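Local structure of adenylyltransferase thiF (Escherichia coli, 1ZUD) at residues C[70-78]-C[83-91]; C[136-147]-C[158-166]. The protein catalyses the ATP-dependent adenylation of the C-terminal glycine of the sulfur carrier protein ThiS in thiamine biosynthesis. All blocks are in the same frame, centred on the assembly; numbering follows the deposited sequence.

How the interactions relate
Interaction 1 and interaction 2 lie in series along the chain, on opposite sides of its centre. Their own centres are about 28 Å apart and their nearest atoms about 16 Å. Interaction 1 lies beside the parallel part of the sheet, where strand 99-103 touches Leu91; interaction 2 includes two strands of the sheet. Interaction 1 holds two ATP-binding residues, Arg70 and Lys83, and probably helps to shape the nucleotide pocket. Interaction 2 holds a sodium ligand, Thr144. Asn136, whose OD1 accepts from Tyr170 N, lies about 6 Å from the zinc ion but does not bind it. This contact joins two hairpin strands and the end of helix 129-141.

Interaction 1 (C[70-78]-C[83-91]); sequences RQILFTTED and KSQVSQQRL
Lys83 donates from NZ to Gln71 OE1 over 2.9 Å, in the amide plane and on a lone pair of the oxygen. The bond joins an ATP-binding lysine to the loop carrying ATP-binding Arg70. NZ has a further, weak bond to Asn67.

The second polar cluster gathers round Arg90. Its NH2 points at Thr75 OG1, 3.2 Å away, in the guanidinium plane and nearly straight (166°). Asp78 OD2 lies over a face of the same group, 3.2 Å from NH2, so this salt bridge rests on charge alone. Arg90 gets there by bending at its second torsion (chi2 -41°). Asp78 OD2 also accepts from Thr75 N at 2.9 Å. Asp78 has a second charged partner in Arg81.

Apolar contacts fill the middle. Phe74 meets Val86 CG1 through CD2 at 3.5 Å. The Lys83 chain crosses the Phe74 side chain at about a right angle, with Lys83 CG 3.8 Å from Phe74 CZ. Ser87 OG, which donates to Lys83 O, comes in at the ring edge, 3.3 Å from Phe74 CE2. Leu73 divides its methyls: CD2 rests on Ser87, while CD1 reaches Leu91 CD2 at 4.0 Å.

This places the loop after strand 54-58 against helix 83-94 in the Rossmann-like part of the ThiF family fold. Helix 40-50 touches Leu73 and Phe74, and strand 99-103 touches Leu91. Thr76 bonds to Arg8 of the second subunit.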
ATOM      1  N   ARG C  70      -4.176   1.945 -14.493  1.00 23.26           N
ATOM      2  CA  ARG C  70      -3.679   1.237 -13.287  1.00 27.35           C
ATOM      3  C   ARG C  70      -2.547   0.279 -13.528  1.00 26.78           C
ATOM      4  O   ARG C  70      -1.932  -0.206 -12.588  1.00 33.78           O
ATOM      5  CB  ARG C  70      -4.852   0.475 -12.591  1.00 25.51           C
ATOM      6  CG  ARG C  70      -5.474  -0.626 -13.424  1.00 26.55           C
ATOM      7  CD  ARG C  70      -6.884  -1.015 -12.964  1.00 29.83           C
ATOM      8  NE  ARG C  70      -7.493  -1.944 -13.925  1.00 26.88           N
ATOM      9  CZ  ARG C  70      -7.864  -1.583 -15.147  1.00 34.81           C
ATOM     10  NH1 ARG C  70      -7.716  -0.312 -15.534  1.00 38.25           N
ATOM     11  NH2 ARG C  70      -8.310  -2.491 -16.007  1.00 39.79           N
ATOM     12  N   GLN C  71      -2.272  -0.041 -14.786  1.00 24.62           N
ATOM     13  CA  GLN C  71      -1.208  -1.010 -15.096  1.00 22.86           C
ATOM     14  C   GLN C  71       0.002  -0.211 -15.555  1.00 25.99           C
ATOM     15  O   GLN C  71       0.247  -0.079 -16.770  1.00 29.39           O
ATOM     16  CB  GLN C  71      -1.732  -1.958 -16.161  1.00 22.32           C
ATOM     17  CG  GLN C  71      -2.983  -2.734 -15.582  1.00 25.79           C
ATOM     18  CD  GLN C  71      -3.690  -3.623 -16.561  1.00 26.33           C
ATOM     19  OE1 GLN C  71      -3.128  -4.036 -17.575  1.00 27.91           O
ATOM     20  NE2 GLN C  71      -4.926  -3.988 -16.228  1.00 28.00           N
ATOM     21  N   ILE C  72       0.728   0.284 -14.549  1.00 26.84           N
ATOM     22  CA  ILE C  72       1.879   1.196 -14.633  1.00 31.67           C
ATOM     23  C   ILE C  72       3.141   0.783 -15.340  1.00 31.73           C
ATOM     24  O   ILE C  72       4.057   1.598 -15.505  1.00 32.12           O
ATOM     25  CB  ILE C  72       2.297   1.681 -13.221  0.50 32.00           C
ATOM     26  CG1 ILE C  72       2.878   0.505 -12.425  0.50 33.98           C
ATOM     27  CG2 ILE C  72       1.103   2.313 -12.508  0.50 32.84           C
ATOM     28  CD1 ILE C  72       3.227   0.849 -11.000  0.50 36.10           C
ATOM     29  N   LEU C  73       3.212  -0.469 -15.748  1.00 30.76           N
ATOM     30  CA  LEU C  73       4.368  -0.966 -16.456  1.00 30.06           C
ATOM     31  C   LEU C  73       4.236  -0.680 -17.958  1.00 26.52           C
ATOM     32  O   LEU C  73       5.236  -0.639 -18.651  1.00 29.45           O
ATOM     33  CB  LEU C  73       4.466  -2.475 -16.238  1.00 28.29           C
ATOM     34  CG  LEU C  73       5.631  -3.302 -16.755  1.00 34.50           C
ATOM     35  CD1 LEU C  73       6.905  -2.640 -16.140  1.00 24.20           C
ATOM     36  CD2 LEU C  73       5.506  -4.840 -16.298  1.00 23.26           C
ATOM     37  N   PHE C  74       3.009  -0.464 -18.438  1.00 24.30           N
ATOM     38  CA  PHE C  74       2.721  -0.279 -19.863  1.00 26.23           C
ATOM     39  C   PHE C  74       2.603   1.180 -20.350  1.00 27.80           C
ATOM     40  O   PHE C  74       2.476   2.073 -19.555  1.00 24.21           O
ATOM     41  CB  PHE C  74       1.423  -1.026 -20.188  1.00 25.72           C
ATOM     42  CG  PHE C  74       1.393  -2.427 -19.637  1.00 23.95           C
ATOM     43  CD1 PHE C  74       0.298  -2.894 -18.954  1.00 25.98           C
ATOM     44  CD2 PHE C  74       2.485  -3.287 -19.842  1.00 27.54           C
ATOM     45  CE1 PHE C  74       0.280  -4.220 -18.468  1.00 25.42           C
ATOM     46  CE2 PHE C  74       2.477  -4.594 -19.375  1.00 28.70           C
ATOM     47  CZ  PHE C  74       1.362  -5.055 -18.684  1.00 20.65           C
ATOM     48  N   THR C  75       2.673   1.414 -21.654  1.00 24.02           N
ATOM     49  CA  THR C  75       2.523   2.779 -22.137  1.00 26.61           C
ATOM     50  C   THR C  75       1.620   2.785 -23.362  1.00 28.76           C
ATOM     51  O   THR C  75       1.178   1.736 -23.863  1.00 28.06           O
ATOM     52  CB  THR C  75       3.876   3.420 -22.527  1.00 27.84           C
ATOM     53  OG1 THR C  75       4.379   2.786 -23.694  1.00 30.97           O
ATOM     54  CG2 THR C  75       4.892   3.288 -21.411  1.00 30.90           C
ATOM     55  N   THR C  76       1.324   3.979 -23.849  1.00 28.86           N
ATOM     56  CA  THR C  76       0.462   4.093 -25.003  1.00 25.98           C
ATOM     57  C   THR C  76       1.088   3.376 -26.198  1.00 29.11           C
ATOM     58  O   THR C  76       0.373   2.849 -27.040  1.00 27.12           O
ATOM     59  CB  THR C  76       0.181   5.616 -25.324  1.00 33.86           C
ATOM     60  OG1 THR C  76      -0.659   6.159 -24.305  1.00 34.85           O
ATOM     61  CG2 THR C  76      -0.569   5.789 -26.614  1.00 41.22           C
ATOM     62  N   GLU C  77       2.415   3.330 -26.259  1.00 29.05           N
ATOM     63  CA  GLU C  77       3.094   2.659 -27.371  1.00 35.73           C
ATOM     64  C   GLU C  77       2.925   1.139 -27.319  1.00 37.08           C
ATOM     65  O   GLU C  77       3.189   0.445 -28.296  1.00 33.98           O
ATOM     66  CB  GLU C  77       4.601   2.984 -27.383  0.50 37.43           C
ATOM     67  CG  GLU C  77       4.936   4.458 -27.635  0.50 48.46           C
ATOM     68  CD  GLU C  77       5.200   5.245 -26.343  0.50 54.07           C
ATOM     69  OE1 GLU C  77       4.410   5.104 -25.373  0.50 54.63           O
ATOM     70  OE2 GLU C  77       6.199   6.007 -26.308  0.50 52.73           O
ATOM     71  N   ASP C  78       2.492   0.606 -26.185  1.00 25.17           N
ATOM     72  CA  ASP C  78       2.346  -0.834 -26.120  1.00 26.12           C
ATOM     73  C   ASP C  78       0.954  -1.310 -26.442  1.00 25.22           C
ATOM     74  O   ASP C  78       0.717  -2.506 -26.402  1.00 26.69           O
ATOM     75  CB  ASP C  78       2.685  -1.343 -24.721  1.00 29.69           C
ATOM     76  CG  ASP C  78       4.106  -0.995 -24.319  1.00 36.45           C
ATOM     77  OD1 ASP C  78       5.023  -1.224 -25.131  1.00 36.07           O
ATOM     78  OD2 ASP C  78       4.303  -0.489 -23.192  1.00 34.13           O
ATOM     79  N   LYS C  83       0.714  -8.789 -23.266  1.00 23.02           N
ATOM     80  CA  LYS C  83       1.172  -8.305 -21.974  1.00 21.09           C
ATOM     81  C   LYS C  83       2.423  -8.940 -21.414  1.00 24.53           C
ATOM     82  O   LYS C  83       3.275  -8.230 -20.856  1.00 23.74           O
ATOM     83  CB  LYS C  83       0.058  -8.367 -20.918  1.00 24.19           C
ATOM     84  CG  LYS C  83      -0.870  -7.172 -20.962  1.00 31.11           C
ATOM     85  CD  LYS C  83      -1.887  -7.207 -19.824  1.00 28.13           C
ATOM     86  CE  LYS C  83      -2.984  -6.218 -20.136  1.00 29.19           C
ATOM     87  NZ  LYS C  83      -4.099  -6.227 -19.137  1.00 27.32           N
ATOM     88  N   SER C  84       2.553 -10.262 -21.524  1.00 22.12           N
ATOM     89  CA  SER C  84       3.752 -10.903 -20.961  1.00 21.73           C
ATOM     90  C   SER C  84       5.028 -10.506 -21.730  1.00 21.10           C
ATOM     91  O   SER C  84       6.106 -10.321 -21.141  1.00 21.79           O
ATOM     92  CB  SER C  84       3.568 -12.441 -20.891  1.00 24.89           C
ATOM     93  OG  SER C  84       3.686 -13.047 -22.160  1.00 32.38           O
ATOM     94  N   GLN C  85       4.901 -10.319 -23.038  1.00 24.41           N
ATOM     95  CA  GLN C  85       6.060  -9.926 -23.849  1.00 23.76           C
ATOM     96  C   GLN C  85       6.495  -8.504 -23.533  1.00 23.65           C
ATOM     97  O   GLN C  85       7.693  -8.231 -23.364  1.00 27.65           O
ATOM     98  CB  GLN C  85       5.717 -10.049 -25.336  1.00 29.16           C
ATOM     99  CG  GLN C  85       6.700  -9.354 -26.313  1.00 38.07           C
ATOM    100  CD  GLN C  85       6.190  -9.393 -27.775  1.00 45.94           C
ATOM    101  OE1 GLN C  85       6.230  -8.383 -28.489  1.00 54.42           O
ATOM    102  NE2 GLN C  85       5.711 -10.555 -28.209  1.00 46.74           N
ATOM    103  N   VAL C  86       5.524  -7.585 -23.507  1.00 27.53           N
ATOM    104  CA  VAL C  86       5.767  -6.179 -23.188  1.00 22.97           C
ATOM    105  C   VAL C  86       6.388  -6.067 -21.782  1.00 25.74           C
ATOM    106  O   VAL C  86       7.329  -5.307 -21.565  1.00 22.90           O
ATOM    107  CB  VAL C  86       4.409  -5.356 -23.213  1.00 27.04           C
ATOM    108  CG1 VAL C  86       4.598  -3.983 -22.607  1.00 27.27           C
ATOM    109  CG2 VAL C  86       3.875  -5.232 -24.665  1.00 24.23           C
ATOM    110  N   SER C  87       5.830  -6.807 -20.824  1.00 21.92           N
ATOM    111  CA  SER C  87       6.312  -6.812 -19.433  1.00 23.92           C
ATOM    112  C   SER C  87       7.762  -7.292 -19.375  1.00 23.97           C
ATOM    113  O   SER C  87       8.598  -6.677 -18.714  1.00 24.48           O
ATOM    114  CB  SER C  87       5.435  -7.755 -18.558  1.00 21.01           C
ATOM    115  OG  SER C  87       4.100  -7.247 -18.395  1.00 26.55           O
ATOM    116  N   GLN C  88       8.054  -8.395 -20.065  1.00 22.62           N
ATOM    117  CA  GLN C  88       9.427  -8.936 -20.101  1.00 23.64           C
ATOM    118  C   GLN C  88      10.351  -7.866 -20.699  1.00 28.14           C
ATOM    119  O   GLN C  88      11.420  -7.599 -20.142  1.00 24.53           O
ATOM    120  CB  GLN C  88       9.450 -10.224 -20.970  0.50 22.50           C
ATOM    121  CG  GLN C  88      10.824 -10.900 -21.272  0.50 23.48           C
ATOM    122  CD  GLN C  88      10.669 -12.103 -22.212  0.50 26.96           C
ATOM    123  OE1 GLN C  88      10.085 -11.995 -23.300  0.50 27.84           O
ATOM    124  NE2 GLN C  88      11.171 -13.262 -21.786  0.50 27.71           N
ATOM    125  N   GLN C  89       9.917  -7.188 -21.763  1.00 23.84           N
ATOM    126  CA  GLN C  89      10.796  -6.177 -22.373  1.00 29.78           C
ATOM    127  C   GLN C  89      11.007  -4.945 -21.496  1.00 27.48           C
ATOM    128  O   GLN C  89      12.109  -4.434 -21.351  1.00 27.01           O
ATOM    129  CB  GLN C  89      10.213  -5.764 -23.740  1.00 33.03           C
ATOM    130  CG  GLN C  89      10.239  -6.929 -24.695  1.00 44.55           C
ATOM    131  CD  GLN C  89       9.661  -6.618 -26.062  1.00 47.99           C
ATOM    132  OE1 GLN C  89       9.067  -5.557 -26.278  1.00 52.45           O
ATOM    133  NE2 GLN C  89       9.811  -7.558 -26.990  1.00 47.87           N
ATOM    134  N   ARG C  90       9.925  -4.450 -20.904  1.00 23.78           N
ATOM    135  CA  ARG C  90      10.065  -3.290 -20.044  1.00 28.30           C
ATOM    136  C   ARG C  90      10.886  -3.593 -18.778  1.00 29.73           C
ATOM    137  O   ARG C  90      11.705  -2.777 -18.338  1.00 29.30           O
ATOM    138  CB  ARG C  90       8.691  -2.764 -19.676  1.00 29.48           C
ATOM    139  CG  ARG C  90       8.021  -2.062 -20.863  1.00 48.30           C
ATOM    140  CD  ARG C  90       9.068  -1.201 -21.604  1.00 60.82           C
ATOM    141  NE  ARG C  90       8.534  -0.380 -22.690  1.00 67.81           N
ATOM    142  CZ  ARG C  90       7.487   0.427 -22.565  1.00 69.00           C
ATOM    143  NH1 ARG C  90       6.857   0.518 -21.397  1.00 68.44           N
ATOM    144  NH2 ARG C  90       7.070   1.139 -23.607  1.00 68.65           N
ATOM    145  N   LEU C  91      10.669  -4.766 -18.197  1.00 24.97           N
ATOM    146  CA  LEU C  91      11.382  -5.126 -16.980  1.00 28.31           C
ATOM    147  C   LEU C  91      12.874  -5.366 -17.267  1.00 26.32           C
ATOM    148  O   LEU C  91      13.720  -5.075 -16.418  1.00 28.71           O
ATOM    149  CB  LEU C  91      10.730  -6.371 -16.339  1.00 22.96           C
ATOM    150  CG  LEU C  91       9.317  -6.162 -15.724  1.00 23.38           C
ATOM    151  CD1 LEU C  91       8.734  -7.514 -15.386  1.00 30.44           C
ATOM    152  CD2 LEU C  91       9.372  -5.280 -14.468  1.00 20.25           C
TER

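Interaction 2 (C[136-147]-C[158-166]); sequences NAACVALNTPLI and LMVLTPPWE. With NA (sodium ion), chain J.
Trp165 lays its indole against the end of helix 129-141, with Val140 over one face. Val140 CG2 stands 3.9 Å from the centroid of the six-membered ring and only 4° off its normal, a CH-pi contact. The methyl is placed there by lying anti to the carbonyl carbon of Val140. Pro163 CA and Thr162 C lie above the opposite face, toward its rim. At the edge, Thr144 O lies in the ring plane, 3.4 Å from CH2 of Trp165. The buried NE1 of Trp165 has no hydrogen-bond partner. With an alanine in place of Trp165, Val140 and Pro163 would probably face a gap, and the helix end would lose its apolar cover.

Asn143, at positive phi, closes the helix in a Schellman motif. The Asn143 side chain passes Pro163 at a slant, with Asn143 OD1 3.7 Å from Pro163 CB. Thr144 binds the sodium ion through OG1 at 2.4 Å; backbone oxygens of Val116, Ala117 and Ala119 and two waters complete the site.

Leu146 and Leu161 form an antiparallel hydrogen-bonded pair. Leu146 N donates to Leu161 O and Leu161 N to Leu146 O, each at 2.8 Å. Ile147 lies beside Val160 and Leu158, all pointing the same way.

The contact joins the two strands of the hairpin 146-152 and 155-161. Strand 121-124 flanks 146-152 and strand 218-223 flanks 155-161. Helix 191-210 packs on Pro145, Ile147, Leu158 and Val160.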
ATOM      1  N   ASN C 136      -4.646 -22.027  -6.110  1.00 18.14           N
ATOM      2  CA  ASN C 136      -4.574 -22.424  -4.733  1.00 21.56           C
ATOM      3  C   ASN C 136      -4.435 -23.957  -4.642  1.00 22.62           C
ATOM      4  O   ASN C 136      -3.625 -24.471  -3.853  1.00 23.33           O
ATOM      5  CB  ASN C 136      -5.834 -21.990  -3.995  1.00 19.94           C
ATOM      6  CG  ASN C 136      -5.910 -22.567  -2.566  1.00 25.61           C
ATOM      7  OD1 ASN C 136      -5.180 -22.146  -1.687  1.00 22.52           O
ATOM      8  ND2 ASN C 136      -6.796 -23.553  -2.355  1.00 23.21           N
ATOM      9  N   ALA C 137      -5.216 -24.674  -5.436  1.00 23.59           N
ATOM     10  CA  ALA C 137      -5.176 -26.159  -5.417  1.00 22.20           C
ATOM     11  C   ALA C 137      -3.784 -26.640  -5.837  1.00 25.70           C
ATOM     12  O   ALA C 137      -3.233 -27.568  -5.255  1.00 23.18           O
ATOM     13  CB  ALA C 137      -6.240 -26.735  -6.371  1.00 21.15           C
ATOM     14  N   ALA C 138      -3.198 -26.001  -6.850  1.00 22.27           N
ATOM     15  CA  ALA C 138      -1.862 -26.387  -7.298  1.00 23.28           C
ATOM     16  C   ALA C 138      -0.805 -26.061  -6.249  1.00 25.97           C
ATOM     17  O   ALA C 138       0.095 -26.867  -6.018  1.00 24.33           O
ATOM     18  CB  ALA C 138      -1.483 -25.666  -8.639  1.00 25.84           C
ATOM     19  N   CYS C 139      -0.894 -24.875  -5.627  1.00 18.73           N
ATOM     20  CA  CYS C 139       0.091 -24.512  -4.624  1.00 20.34           C
ATOM     21  C   CYS C 139       0.051 -25.476  -3.429  1.00 23.84           C
ATOM     22  O   CYS C 139       1.105 -25.875  -2.921  1.00 19.77           O
ATOM     23  CB  CYS C 139      -0.164 -23.057  -4.132  1.00 23.85           C
ATOM     24  SG  CYS C 139       0.355 -21.875  -5.492  1.00 24.47           S
ATOM     25  N   VAL C 140      -1.149 -25.814  -2.962  1.00 19.80           N
ATOM     26  CA  VAL C 140      -1.193 -26.728  -1.805  1.00 26.86           C
ATOM     27  C   VAL C 140      -0.625 -28.123  -2.182  1.00 25.57           C
ATOM     28  O   VAL C 140       0.191 -28.688  -1.446  1.00 26.39           O
ATOM     29  CB  VAL C 140      -2.629 -26.878  -1.281  1.00 24.91           C
ATOM     30  CG1 VAL C 140      -2.705 -27.986  -0.195  1.00 26.77           C
ATOM     31  CG2 VAL C 140      -3.116 -25.517  -0.702  1.00 19.94           C
ATOM     32  N   ALA C 141      -1.002 -28.629  -3.362  1.00 27.54           N
ATOM     33  CA  ALA C 141      -0.542 -29.962  -3.796  1.00 29.16           C
ATOM     34  C   ALA C 141       0.957 -29.993  -4.015  1.00 27.90           C
ATOM     35  O   ALA C 141       1.599 -31.037  -3.855  1.00 23.80           O
ATOM     36  CB  ALA C 141      -1.285 -30.417  -5.119  1.00 26.21           C
ATOM     37  N   LEU C 142       1.533 -28.851  -4.388  1.00 25.25           N
ATOM     38  CA  LEU C 142       2.963 -28.814  -4.655  1.00 23.68           C
ATOM     39  C   LEU C 142       3.687 -28.133  -3.525  1.00 27.82           C
ATOM     40  O   LEU C 142       4.863 -27.784  -3.655  1.00 25.23           O
ATOM     41  CB  LEU C 142       3.230 -28.096  -5.994  1.00 30.10           C
ATOM     42  CG  LEU C 142       3.404 -28.835  -7.352  1.00 38.26           C
ATOM     43  CD1 LEU C 142       3.208 -30.353  -7.251  1.00 31.77           C
ATOM     44  CD2 LEU C 142       2.478 -28.239  -8.390  1.00 28.80           C
ATOM     45  N   ASN C 143       2.992 -27.915  -2.407  1.00 27.06           N
ATOM     46  CA  ASN C 143       3.674 -27.331  -1.245  1.00 25.68           C
ATOM     47  C   ASN C 143       4.445 -26.022  -1.533  1.00 29.60           C
ATOM     48  O   ASN C 143       5.576 -25.844  -1.070  1.00 24.35           O
ATOM     49  CB  ASN C 143       4.657 -28.368  -0.751  1.00 36.06           C
ATOM     50  CG  ASN C 143       4.507 -28.628   0.697  1.00 43.37           C
ATOM     51  OD1 ASN C 143       3.383 -28.660   1.208  1.00 38.48           O
ATOM     52  ND2 ASN C 143       5.630 -28.802   1.386  1.00 51.64           N
ATOM     53  N   THR C 144       3.839 -25.108  -2.294  1.00 22.29           N
ATOM     54  CA  THR C 144       4.519 -23.855  -2.674  1.00 24.18           C
ATOM     55  C   THR C 144       3.716 -22.699  -2.064  1.00 23.24           C
ATOM     56  O   THR C 144       2.500 -22.660  -2.205  1.00 23.00           O
ATOM     57  CB  THR C 144       4.544 -23.737  -4.234  1.00 20.65           C
ATOM     58  OG1 THR C 144       5.293 -24.856  -4.766  1.00 26.02           O
ATOM     59  CG2 THR C 144       5.155 -22.395  -4.714  1.00 20.77           C
ATOM     60  N   PRO C 145       4.390 -21.785  -1.334  1.00 20.21           N
ATOM     61  CA  PRO C 145       3.748 -20.636  -0.709  1.00 21.88           C
ATOM     62  C   PRO C 145       2.972 -19.840  -1.747  1.00 22.41           C
ATOM     63  O   PRO C 145       3.416 -19.686  -2.897  1.00 22.53           O
ATOM     64  CB  PRO C 145       4.928 -19.818  -0.143  1.00 18.65           C
ATOM     65  CG  PRO C 145       6.048 -20.768  -0.043  1.00 27.67           C
ATOM     66  CD  PRO C 145       5.855 -21.822  -1.090  1.00 21.57           C
ATOM     67  N   LEU C 146       1.835 -19.303  -1.338  1.00 22.77           N
ATOM     68  CA  LEU C 146       0.986 -18.530  -2.233  1.00 23.60           C
ATOM     69  C   LEU C 146       0.635 -17.159  -1.597  1.00 21.47           C
ATOM     70  O   LEU C 146       0.161 -17.072  -0.450  1.00 21.06           O
ATOM     71  CB  LEU C 146      -0.312 -19.342  -2.578  1.00 19.39           C
ATOM     72  CG  LEU C 146      -1.440 -18.610  -3.339  1.00 26.57           C
ATOM     73  CD1 LEU C 146      -0.942 -18.161  -4.708  1.00 18.20           C
ATOM     74  CD2 LEU C 146      -2.651 -19.503  -3.519  1.00 23.50           C
ATOM     75  N   ILE C 147       0.908 -16.080  -2.328  1.00 16.02           N
ATOM     76  CA  ILE C 147       0.580 -14.743  -1.824  1.00 16.30           C
ATOM     77  C   ILE C 147      -0.504 -14.255  -2.738  1.00 20.24           C
ATOM     78  O   ILE C 147      -0.289 -14.036  -3.930  1.00 22.58           O
ATOM     79  CB  ILE C 147       1.839 -13.808  -1.848  1.00 25.62           C
ATOM     80  CG1 ILE C 147       2.913 -14.404  -0.929  1.00 20.52           C
ATOM     81  CG2 ILE C 147       1.462 -12.397  -1.372  1.00 26.18           C
ATOM     82  CD1 ILE C 147       4.334 -13.777  -1.050  1.00 25.33           C
ATOM     83  N   LEU C 158      -5.807  -9.188   1.064  1.00 20.39           N
ATOM     84  CA  LEU C 158      -4.509  -9.819   0.864  1.00 21.07           C
ATOM     85  C   LEU C 158      -4.292 -10.958   1.928  1.00 22.94           C
ATOM     86  O   LEU C 158      -4.696 -10.804   3.074  1.00 21.17           O
ATOM     87  CB  LEU C 158      -3.427  -8.749   1.048  1.00 21.91           C
ATOM     88  CG  LEU C 158      -1.992  -9.203   1.265  1.00 35.40           C
ATOM     89  CD1 LEU C 158      -1.473  -9.762  -0.033  1.00 33.98           C
ATOM     90  CD2 LEU C 158      -1.130  -7.998   1.720  1.00 40.33           C
ATOM     91  N   MET C 159      -3.665 -12.067   1.529  1.00 20.65           N
ATOM     92  CA  MET C 159      -3.335 -13.150   2.472  1.00 23.78           C
ATOM     93  C   MET C 159      -2.077 -13.825   2.002  1.00 21.38           C
ATOM     94  O   MET C 159      -1.890 -14.023   0.775  1.00 19.65           O
ATOM     95  CB  MET C 159      -4.370 -14.286   2.484  1.00 21.74           C
ATOM     96  CG  MET C 159      -5.767 -13.951   2.340  1.00 35.81           C
ATOM     97  SD  MET C 159      -6.589 -15.578   2.274  1.00 43.41           S
ATOM     98  CE  MET C 159      -7.270 -15.454   0.695  1.00 38.58           C
ATOM     99  N   VAL C 160      -1.244 -14.237   2.959  1.00 17.71           N
ATOM    100  CA  VAL C 160      -0.019 -15.017   2.671  1.00 16.32           C
ATOM    101  C   VAL C 160      -0.291 -16.460   3.182  1.00 24.92           C
ATOM    102  O   VAL C 160      -0.510 -16.668   4.401  1.00 22.45           O
ATOM    103  CB  VAL C 160       1.206 -14.475   3.400  1.00 24.02           C
ATOM    104  CG1 VAL C 160       2.406 -15.357   3.029  1.00 22.28           C
ATOM    105  CG2 VAL C 160       1.477 -12.974   2.983  1.00 23.26           C
ATOM    106  N   LEU C 161      -0.320 -17.436   2.278  1.00 21.54           N
ATOM    107  CA  LEU C 161      -0.634 -18.822   2.682  1.00 24.97           C
ATOM    108  C   LEU C 161       0.594 -19.663   2.441  1.00 27.64           C
ATOM    109  O   LEU C 161       1.138 -19.742   1.310  1.00 25.36           O
ATOM    110  CB  LEU C 161      -1.797 -19.364   1.868  1.00 23.28           C
ATOM    111  CG  LEU C 161      -3.000 -18.484   1.724  1.00 27.50           C
ATOM    112  CD1 LEU C 161      -3.856 -18.979   0.546  1.00 26.05           C
ATOM    113  CD2 LEU C 161      -3.750 -18.494   3.006  1.00 26.13           C
ATOM    114  N   THR C 162       1.094 -20.258   3.513  1.00 25.70           N
ATOM    115  CA  THR C 162       2.319 -21.061   3.369  1.00 28.41           C
ATOM    116  C   THR C 162       2.159 -22.463   3.956  1.00 28.66           C
ATOM    117  O   THR C 162       1.338 -22.656   4.836  1.00 24.95           O
ATOM    118  CB  THR C 162       3.513 -20.416   4.130  1.00 28.63           C
ATOM    119  OG1 THR C 162       3.204 -20.362   5.536  1.00 31.39           O
ATOM    120  CG2 THR C 162       3.750 -18.970   3.645  1.00 33.23           C
ATOM    121  N   PRO C 163       2.906 -23.449   3.429  1.00 27.85           N
ATOM    122  CA  PRO C 163       2.881 -24.850   3.928  1.00 27.08           C
ATOM    123  C   PRO C 163       3.422 -24.688   5.371  1.00 31.11           C
ATOM    124  O   PRO C 163       4.256 -23.824   5.605  1.00 29.35           O
ATOM    125  CB  PRO C 163       3.951 -25.564   3.077  1.00 30.79           C
ATOM    126  CG  PRO C 163       4.047 -24.778   1.850  1.00 28.09           C
ATOM    127  CD  PRO C 163       3.753 -23.306   2.229  1.00 23.60           C
ATOM    128  N   PRO C 164       3.044 -25.558   6.332  1.00 34.81           N
ATOM    129  CA  PRO C 164       2.159 -26.713   6.234  1.00 31.62           C
ATOM    130  C   PRO C 164       0.712 -26.342   6.286  1.00 35.32           C
ATOM    131  O   PRO C 164      -0.111 -27.156   6.710  1.00 30.06           O
ATOM    132  CB  PRO C 164       2.600 -27.588   7.417  1.00 32.17           C
ATOM    133  CG  PRO C 164       2.775 -26.609   8.472  1.00 31.97           C
ATOM    134  CD  PRO C 164       3.537 -25.420   7.721  1.00 34.92           C
ATOM    135  N   TRP C 165       0.396 -25.088   5.917  1.00 26.83           N
ATOM    136  CA  TRP C 165      -1.013 -24.674   5.841  1.00 28.48           C
ATOM    137  C   TRP C 165      -1.781 -24.740   7.168  1.00 27.31           C
ATOM    138  O   TRP C 165      -2.975 -25.086   7.203  1.00 27.84           O
ATOM    139  CB  TRP C 165      -1.756 -25.536   4.784  1.00 23.63           C
ATOM    140  CG  TRP C 165      -0.988 -25.783   3.556  1.00 28.71           C
ATOM    141  CD1 TRP C 165      -0.330 -26.925   3.209  1.00 30.06           C
ATOM    142  CD2 TRP C 165      -0.681 -24.813   2.530  1.00 26.13           C
ATOM    143  NE1 TRP C 165       0.379 -26.722   2.033  1.00 27.80           N
ATOM    144  CE2 TRP C 165       0.180 -25.441   1.600  1.00 28.71           C
ATOM    145  CE3 TRP C 165      -1.047 -23.480   2.320  1.00 29.56           C
ATOM    146  CZ2 TRP C 165       0.687 -24.777   0.457  1.00 24.65           C
ATOM    147  CZ3 TRP C 165      -0.540 -22.808   1.176  1.00 25.70           C
ATOM    148  CH2 TRP C 165       0.309 -23.463   0.271  1.00 27.89           C
ATOM    149  N   GLU C 166      -1.110 -24.352   8.233  1.00 31.96           N
ATOM    150  CA  GLU C 166      -1.678 -24.342   9.570  1.00 34.61           C
ATOM    151  C   GLU C 166      -3.014 -23.566   9.653  1.00 35.38           C
ATOM    152  O   GLU C 166      -3.938 -23.923  10.424  1.00 30.45           O
ATOM    153  CB  GLU C 166      -0.648 -23.719  10.525  0.50 36.75           C
ATOM    154  CG  GLU C 166       0.640 -24.531  10.674  0.50 41.78           C
ATOM    155  CD  GLU C 166       1.717 -23.825  11.508  0.50 44.22           C
ATOM    156  OE1 GLU C 166       1.373 -23.186  12.530  0.50 45.87           O
ATOM    157  OE2 GLU C 166       2.913 -23.921  11.150  0.50 45.52           O
TER
HETATM  158 NA    NA J 702       7.177 -24.723  -6.287  1.00 24.31          NA
HETATM  159  O   HOH W   1       6.925 -27.194  -5.832  1.00 33.68           O
HETATM  160  O   HOH W   2       8.892 -24.973  -4.608  1.00 44.15           O